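PDB 5O2X: glycoside hydrolase family 61, which probably cleaves cellulose chains oxidatively, as a copper-dependent lytic polysaccharide monooxygenase. Local coordinates for residues F112-V117 / K143-L148; G88-Y93 / L155-I160. All coordinates share one frame; numbering follows the deposited sequence.

Contact 1: residues F112-V117 / K143-L148; sequences FKIDGV and KIPDNL. With MAN (alpha-D-mannopyranose), chain I.
I114 is the main bump of this contact, and its two branches touch different parts of the segment K143-L148. CG2 faces the proline ring, 4.2 Å from P145 CG. The other branch points to one side of the ring, toward K143 and I144: I114 CD1 lies 3.9 Å from the backbone K143 O. I114 CD1 also comes within 4.4 Å of I144 CD1. The side chain of I144 leaves its backbone away from the strand, but its end bends back. I114 has CG1 between its backbone N and carbonyl carbon (chi1 64°), and this spreads the two branches over K143, I144 and P145.

F112 makes the second bump, two residues earlier on the same face of the strand. The tip of its ring meets one methyl of L148, with F112 CZ 3.9 Å from L148 CD1. The two side chains cross at a slant. P145 and L148 are the ends of a type I beta turn, closed by a bond from L148 N to P145 O (3.1 Å). The turn therefore presents two apolar knobs, one to I114 and one to F112.

The strand carries a classic beta bulge, where I114 and D115 both face D92. Farther along, G116 O is 3.4 Å from C1 of a glycan mannose, well apart from the apolar patch.

The segment K143-L148 leads from one sheet of the beta sandwich toward the other. Its meeting with the strand is mostly carbon packing, with one backbone carbonyl at its rim and no polar bond between the segments, so it depends on fit of shape.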
loop_
_atom_site.group_PDB
_atom_site.type_symbol
_atom_site.label_atom_id
_atom_site.label_comp_id
_atom_site.label_asym_id
_atom_site.label_seq_id
_atom_site.Cartn_x
_atom_site.Cartn_y
_atom_site.Cartn_z
ATOM N N PHE A 112 -5.796 -7.611 6.317
ATOM C CA PHE A 112 -6.546 -8.379 5.328
ATOM C C PHE A 112 -6.398 -7.676 3.974
ATOM O O PHE A 112 -6.379 -6.449 3.883
ATOM C CB PHE A 112 -8.015 -8.592 5.737
ATOM C CG PHE A 112 -8.793 -7.345 6.079
ATOM C CD1 PHE A 112 -8.824 -6.864 7.402
ATOM C CD2 PHE A 112 -9.530 -6.677 5.132
ATOM C CE1 PHE A 112 -9.554 -5.765 7.719
ATOM C CE2 PHE A 112 -10.285 -5.573 5.470
ATOM C CZ PHE A 112 -10.305 -5.102 6.763
ATOM N N LYS A 113 -6.265 -8.495 2.925
ATOM C CA LYS A 113 -5.977 -7.973 1.595
ATOM C C LYS A 113 -7.251 -7.581 0.873
ATOM O O LYS A 113 -8.160 -8.423 0.698
ATOM C CB LYS A 113 -5.207 -9.030 0.797
ATOM C CG LYS A 113 -4.713 -8.513 -0.541
ATOM C CD LYS A 113 -4.021 -9.561 -1.390
ATOM C CE LYS A 113 -2.594 -9.839 -0.937
ATOM N NZ LYS A 113 -2.091 -11.093 -1.577
ATOM N N ILE A 114 -7.325 -6.330 0.450
ATOM C CA ILE A 114 -8.492 -5.843 -0.288
ATOM C C ILE A 114 -8.295 -5.731 -1.795
ATOM O O ILE A 114 -9.300 -5.669 -2.498
ATOM C CB ILE A 114 -9.049 -4.526 0.312
ATOM C CG1 ILE A 114 -8.084 -3.361 0.220
ATOM C CG2 ILE A 114 -9.537 -4.773 1.734
ATOM C CD1 ILE A 114 -8.735 -2.013 0.515
ATOM N N ASP A 115 -7.064 -5.748 -2.300
ATOM C CA ASP A 115 -6.847 -5.897 -3.733
ATOM C C ASP A 115 -5.463 -6.445 -3.950
ATOM O O ASP A 115 -4.614 -6.511 -3.045
ATOM C CB ASP A 115 -7.144 -4.621 -4.561
ATOM C CG ASP A 115 -6.025 -3.615 -4.667
ATOM O OD1 ASP A 115 -5.110 -3.667 -3.822
ATOM O OD2 ASP A 115 -6.088 -2.762 -5.588
ATOM N N GLY A 116 -5.216 -6.898 -5.193
ATOM C CA GLY A 116 -3.905 -7.402 -5.542
ATOM C C GLY A 116 -3.881 -7.782 -6.994
ATOM O O GLY A 116 -4.682 -8.610 -7.444
ATOM N N VAL A 117 -2.943 -7.172 -7.735
ATOM C CA VAL A 117 -2.750 -7.460 -9.157
ATOM C C VAL A 117 -1.304 -7.797 -9.384
ATOM O O VAL A 117 -0.396 -7.105 -8.855
ATOM C CB VAL A 117 -3.172 -6.246 -10.024
ATOM C CG1 VAL A 117 -2.932 -6.498 -11.509
ATOM C CG2 VAL A 117 -4.650 -5.931 -9.801
ATOM N N LYS A 143 -10.650 0.474 -3.916
ATOM C CA LYS A 143 -11.968 0.743 -3.375
ATOM C C LYS A 143 -12.105 0.195 -1.964
ATOM O O LYS A 143 -11.820 -0.987 -1.722
ATOM C CB LYS A 143 -13.034 0.167 -4.299
ATOM C CG LYS A 143 -14.433 0.331 -3.740
ATOM C CD LYS A 143 -15.504 -0.079 -4.745
ATOM C CE LYS A 143 -16.828 -0.427 -4.069
ATOM N NZ LYS A 143 -17.847 -0.966 -5.031
ATOM N N ILE A 144 -12.522 1.050 -1.038
ATOM C CA ILE A 144 -12.848 0.554 0.301
ATOM C C ILE A 144 -14.169 -0.254 0.174
ATOM O O ILE A 144 -15.158 0.256 -0.352
ATOM C CB ILE A 144 -13.028 1.712 1.264
ATOM C CG1 ILE A 144 -11.743 2.542 1.341
ATOM C CG2 ILE A 144 -13.451 1.203 2.624
ATOM C CD1 ILE A 144 -10.486 1.796 1.708
ATOM N N PRO A 145 -14.185 -1.522 0.586
ATOM C CA PRO A 145 -15.383 -2.371 0.350
ATOM C C PRO A 145 -16.657 -1.705 0.834
ATOM O O PRO A 145 -16.697 -1.126 1.923
ATOM C CB PRO A 145 -15.045 -3.628 1.138
ATOM C CG PRO A 145 -13.555 -3.741 1.054
ATOM C CD PRO A 145 -13.079 -2.300 1.173
ATOM N N ASP A 146 -17.712 -1.824 0.031
ATOM C CA ASP A 146 -18.998 -1.245 0.365
ATOM C C ASP A 146 -19.530 -1.709 1.713
ATOM O O ASP A 146 -20.186 -0.935 2.406
ATOM C CB ASP A 146 -20.046 -1.636 -0.706
ATOM C CG ASP A 146 -19.828 -1.005 -2.055
ATOM O OD1 ASP A 146 -19.615 0.194 -2.081
ATOM O OD2 ASP A 146 -19.959 -1.676 -3.112
ATOM N N ASN A 147 -19.241 -2.962 2.045
ATOM C CA ASN A 147 -19.769 -3.546 3.266
ATOM C C ASN A 147 -18.800 -3.570 4.434
ATOM O O ASN A 147 -19.072 -4.176 5.484
ATOM C CB ASN A 147 -20.353 -4.918 2.959
ATOM C CG ASN A 147 -21.659 -4.807 2.191
ATOM O OD1 ASN A 147 -22.240 -3.721 2.055
ATOM N ND2 ASN A 147 -22.118 -5.922 1.679
ATOM N N LEU A 148 -17.659 -2.859 4.330
ATOM C CA LEU A 148 -16.700 -2.860 5.427
ATOM C C LEU A 148 -17.326 -2.307 6.699
ATOM O O LEU A 148 -17.964 -1.254 6.678
ATOM C CB LEU A 148 -15.495 -1.995 5.047
ATOM C CG LEU A 148 -14.345 -2.029 6.050
ATOM C CD1 LEU A 148 -13.717 -3.366 6.204
ATOM C CD2 LEU A 148 -13.280 -1.025 5.689
HETATM C C1 MAN I . -6.994 -9.566 -9.772
HETATM C C2 MAN I . -7.317 -8.960 -11.133
HETATM C C3 MAN I . -8.423 -9.764 -11.849
HETATM C C4 MAN I . -7.956 -11.236 -11.874
HETATM C C5 MAN I . -7.747 -11.766 -10.464
HETATM C C6 MAN I . -7.333 -13.248 -10.406
HETATM O O2 MAN I . -6.071 -8.957 -11.864
HETATM O O3 MAN I . -8.641 -9.292 -13.176
HETATM O O4 MAN I . -8.964 -12.041 -12.507
HETATM O O5 MAN I . -6.742 -10.945 -9.851
HETATM O O6 MAN I . -5.959 -13.450 -10.766
#

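Contact 2: residues G88-Y93 / L155-I160; sequences GPIVDY and LRHEII
E158 OE1, 3.5 Å from V91 CG2, is gripped by R156 NH1 (2.8 Å) and by Y199 OH, to which Y93 OH also bonds. R156 NH2 holds E158 OE2 at 2.9 Å, so the guanidinium meets the carboxylate end-on, from above its plane. N173 ND2 is the second partner of E158 OE2. R156 has CG anti to its backbone N (chi1 -179°) and is extended to NE, which carries the guanidinium alongside Y93 to E158. Y93 CE1 lies 3.4 Å from R156 NH1, with the ring and guanidinium planes 73° apart. A methionine in place of R156 would probably leave E158 without its charged mate, and the I54 and I55 carbonyls without their guanidinium donors.

On the other face H157 ND1 donates to D92 OD1 on its syn side (2.8 Å). D92 also lies close to D115, so one of the two is probably protonated.

The strands run antiparallel, at 171°. Backbone bonds join V91 to E158 and Y93 to R156 in both directions.

The pair lies inside the larger sheet, between strands 110-121 and 172-183. H157 faces the other sheet, where its ring stacks on F77 and its NE2 bonds to W79 of strand 74-80.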
loop_
_atom_site.group_PDB
_atom_site.type_symbol
_atom_site.label_atom_id
_atom_site.label_comp_id
_atom_site.label_asym_id
_atom_site.label_seq_id
_atom_site.Cartn_x
_atom_site.Cartn_y
_atom_site.Cartn_z
ATOM N N GLY A 88 6.457 -5.136 -11.268
ATOM C CA GLY A 88 5.989 -6.001 -10.220
ATOM C C GLY A 88 4.542 -5.763 -9.847
ATOM O O GLY A 88 3.844 -4.930 -10.435
ATOM N N PRO A 89 4.074 -6.517 -8.841
ATOM C CA PRO A 89 2.677 -6.468 -8.413
ATOM C C PRO A 89 2.395 -5.307 -7.470
ATOM O O PRO A 89 3.299 -4.680 -6.904
ATOM C CB PRO A 89 2.537 -7.800 -7.643
ATOM C CG PRO A 89 3.887 -7.998 -7.020
ATOM C CD PRO A 89 4.840 -7.541 -8.129
ATOM N N ILE A 90 1.092 -5.063 -7.296
ATOM C CA ILE A 90 0.591 -4.033 -6.387
ATOM C C ILE A 90 -0.502 -4.671 -5.538
ATOM O O ILE A 90 -1.376 -5.387 -6.071
ATOM C CB ILE A 90 0.042 -2.814 -7.167
ATOM C CG1 ILE A 90 1.200 -2.148 -7.913
ATOM C CG2 ILE A 90 -0.626 -1.825 -6.218
ATOM C CD1 ILE A 90 0.784 -1.033 -8.854
ATOM N N VAL A 91 -0.438 -4.437 -4.220
ATOM C CA VAL A 91 -1.421 -4.980 -3.285
ATOM C C VAL A 91 -1.815 -3.908 -2.301
ATOM O O VAL A 91 -1.092 -2.949 -2.024
ATOM C CB VAL A 91 -0.826 -6.211 -2.527
ATOM C CG1 VAL A 91 -0.655 -7.402 -3.456
ATOM C CG2 VAL A 91 0.460 -5.881 -1.796
ATOM N N ASP A 92 -3.008 -4.111 -1.713
ATOM C CA ASP A 92 -3.517 -3.221 -0.675
ATOM C C ASP A 92 -4.149 -4.034 0.423
ATOM O O ASP A 92 -4.873 -5.015 0.151
ATOM C CB ASP A 92 -4.581 -2.241 -1.203
ATOM C CG ASP A 92 -3.969 -1.243 -2.150
ATOM O OD1 ASP A 92 -3.508 -0.176 -1.704
ATOM O OD2 ASP A 92 -3.931 -1.515 -3.397
ATOM N N TYR A 93 -3.917 -3.595 1.658
ATOM C CA TYR A 93 -4.461 -4.229 2.841
ATOM C C TYR A 93 -5.094 -3.174 3.736
ATOM O O TYR A 93 -4.738 -1.994 3.714
ATOM C CB TYR A 93 -3.360 -4.886 3.690
ATOM C CG TYR A 93 -2.520 -5.919 2.986
ATOM C CD1 TYR A 93 -1.419 -5.559 2.219
ATOM C CD2 TYR A 93 -2.793 -7.264 3.138
ATOM C CE1 TYR A 93 -0.616 -6.492 1.612
ATOM C CE2 TYR A 93 -1.973 -8.224 2.540
ATOM C CZ TYR A 93 -0.898 -7.845 1.780
ATOM O OH TYR A 93 -0.116 -8.820 1.222
ATOM N N LEU A 155 -4.493 1.586 6.245
ATOM C CA LEU A 155 -4.478 1.189 4.837
ATOM C C LEU A 155 -2.997 1.053 4.450
ATOM O O LEU A 155 -2.260 2.036 4.514
ATOM C CB LEU A 155 -5.201 2.243 4.017
ATOM C CG LEU A 155 -5.086 2.243 2.523
ATOM C CD1 LEU A 155 -5.625 0.980 1.974
ATOM C CD2 LEU A 155 -5.797 3.463 1.948
ATOM N N ARG A 156 -2.589 -0.150 4.086
ATOM C CA ARG A 156 -1.220 -0.469 3.722
ATOM C C ARG A 156 -1.206 -0.783 2.248
ATOM O O ARG A 156 -1.648 -1.844 1.811
ATOM C CB ARG A 156 -0.711 -1.644 4.560
ATOM C CG ARG A 156 0.719 -2.065 4.286
ATOM C CD ARG A 156 1.075 -3.328 5.057
ATOM N NE ARG A 156 2.454 -3.771 4.866
ATOM C CZ ARG A 156 2.911 -4.378 3.780
ATOM N NH1 ARG A 156 2.071 -4.709 2.803
ATOM N NH2 ARG A 156 4.200 -4.651 3.646
ATOM N N HIS A 157 -0.686 0.185 1.468
ATOM C CA HIS A 157 -0.543 0.062 0.010
ATOM C C HIS A 157 0.888 -0.322 -0.303
ATOM O O HIS A 157 1.813 0.147 0.369
ATOM C CB HIS A 157 -0.876 1.437 -0.585
ATOM C CG HIS A 157 -0.607 1.550 -2.044
ATOM N ND1 HIS A 157 -1.340 0.954 -3.033
ATOM C CD2 HIS A 157 0.391 2.183 -2.718
ATOM C CE1 HIS A 157 -0.835 1.251 -4.220
ATOM N NE2 HIS A 157 0.223 2.007 -4.062
ATOM N N GLU A 158 1.122 -1.169 -1.295
ATOM C CA GLU A 158 2.484 -1.628 -1.510
ATOM C C GLU A 158 2.693 -1.987 -2.972
ATOM O O GLU A 158 1.913 -2.709 -3.588
ATOM C CB GLU A 158 2.715 -2.870 -0.645
ATOM C CG GLU A 158 4.092 -3.494 -0.702
ATOM C CD GLU A 158 4.192 -4.672 0.241
ATOM O OE1 GLU A 158 3.180 -5.424 0.335
ATOM O OE2 GLU A 158 5.228 -4.829 0.923
ATOM N N ILE A 159 3.833 -1.528 -3.514
ATOM C CA ILE A 159 4.384 -2.025 -4.769
ATOM C C ILE A 159 5.529 -2.954 -4.396
ATOM O O ILE A 159 6.307 -2.665 -3.486
ATOM C CB ILE A 159 4.943 -0.885 -5.662
ATOM C CG1 ILE A 159 3.904 0.195 -5.955
ATOM C CG2 ILE A 159 5.460 -1.475 -6.963
ATOM C CD1 ILE A 159 4.474 1.378 -6.698
ATOM N N ILE A 160 5.641 -4.083 -5.103
ATOM C CA ILE A 160 6.811 -4.954 -4.966
ATOM C C ILE A 160 7.530 -4.886 -6.316
ATOM O O ILE A 160 6.898 -4.932 -7.400
ATOM C CB ILE A 160 6.415 -6.376 -4.588
ATOM C CG1 ILE A 160 5.563 -6.388 -3.305
ATOM C CG2 ILE A 160 7.688 -7.216 -4.392
ATOM C CD1 ILE A 160 5.050 -7.717 -2.909
#

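How the contacts relate
The centres of contacts 1 and 2 lie about 12 Å apart, and both reach the same sheet, contact 1 through strand 110-121 only. In the chain the order is 88-93, 112-117, 143-148, 155-160, so contact 1 is nested within the loop that contact 2 closes. Strand 90-96 is the common neighbour: it pairs with 151-161 in contact 2 and with 110-121, which carries contact 1. Probable backbone bonds tie I114 N to D92 O (2.8 Å) and V117 N to I90 O (2.9 Å). Contact 2 lies in the interior of the sheet, near the chain's centre. Contact 1 lies farther out, where the chain passes between the two sheets of the sandwich.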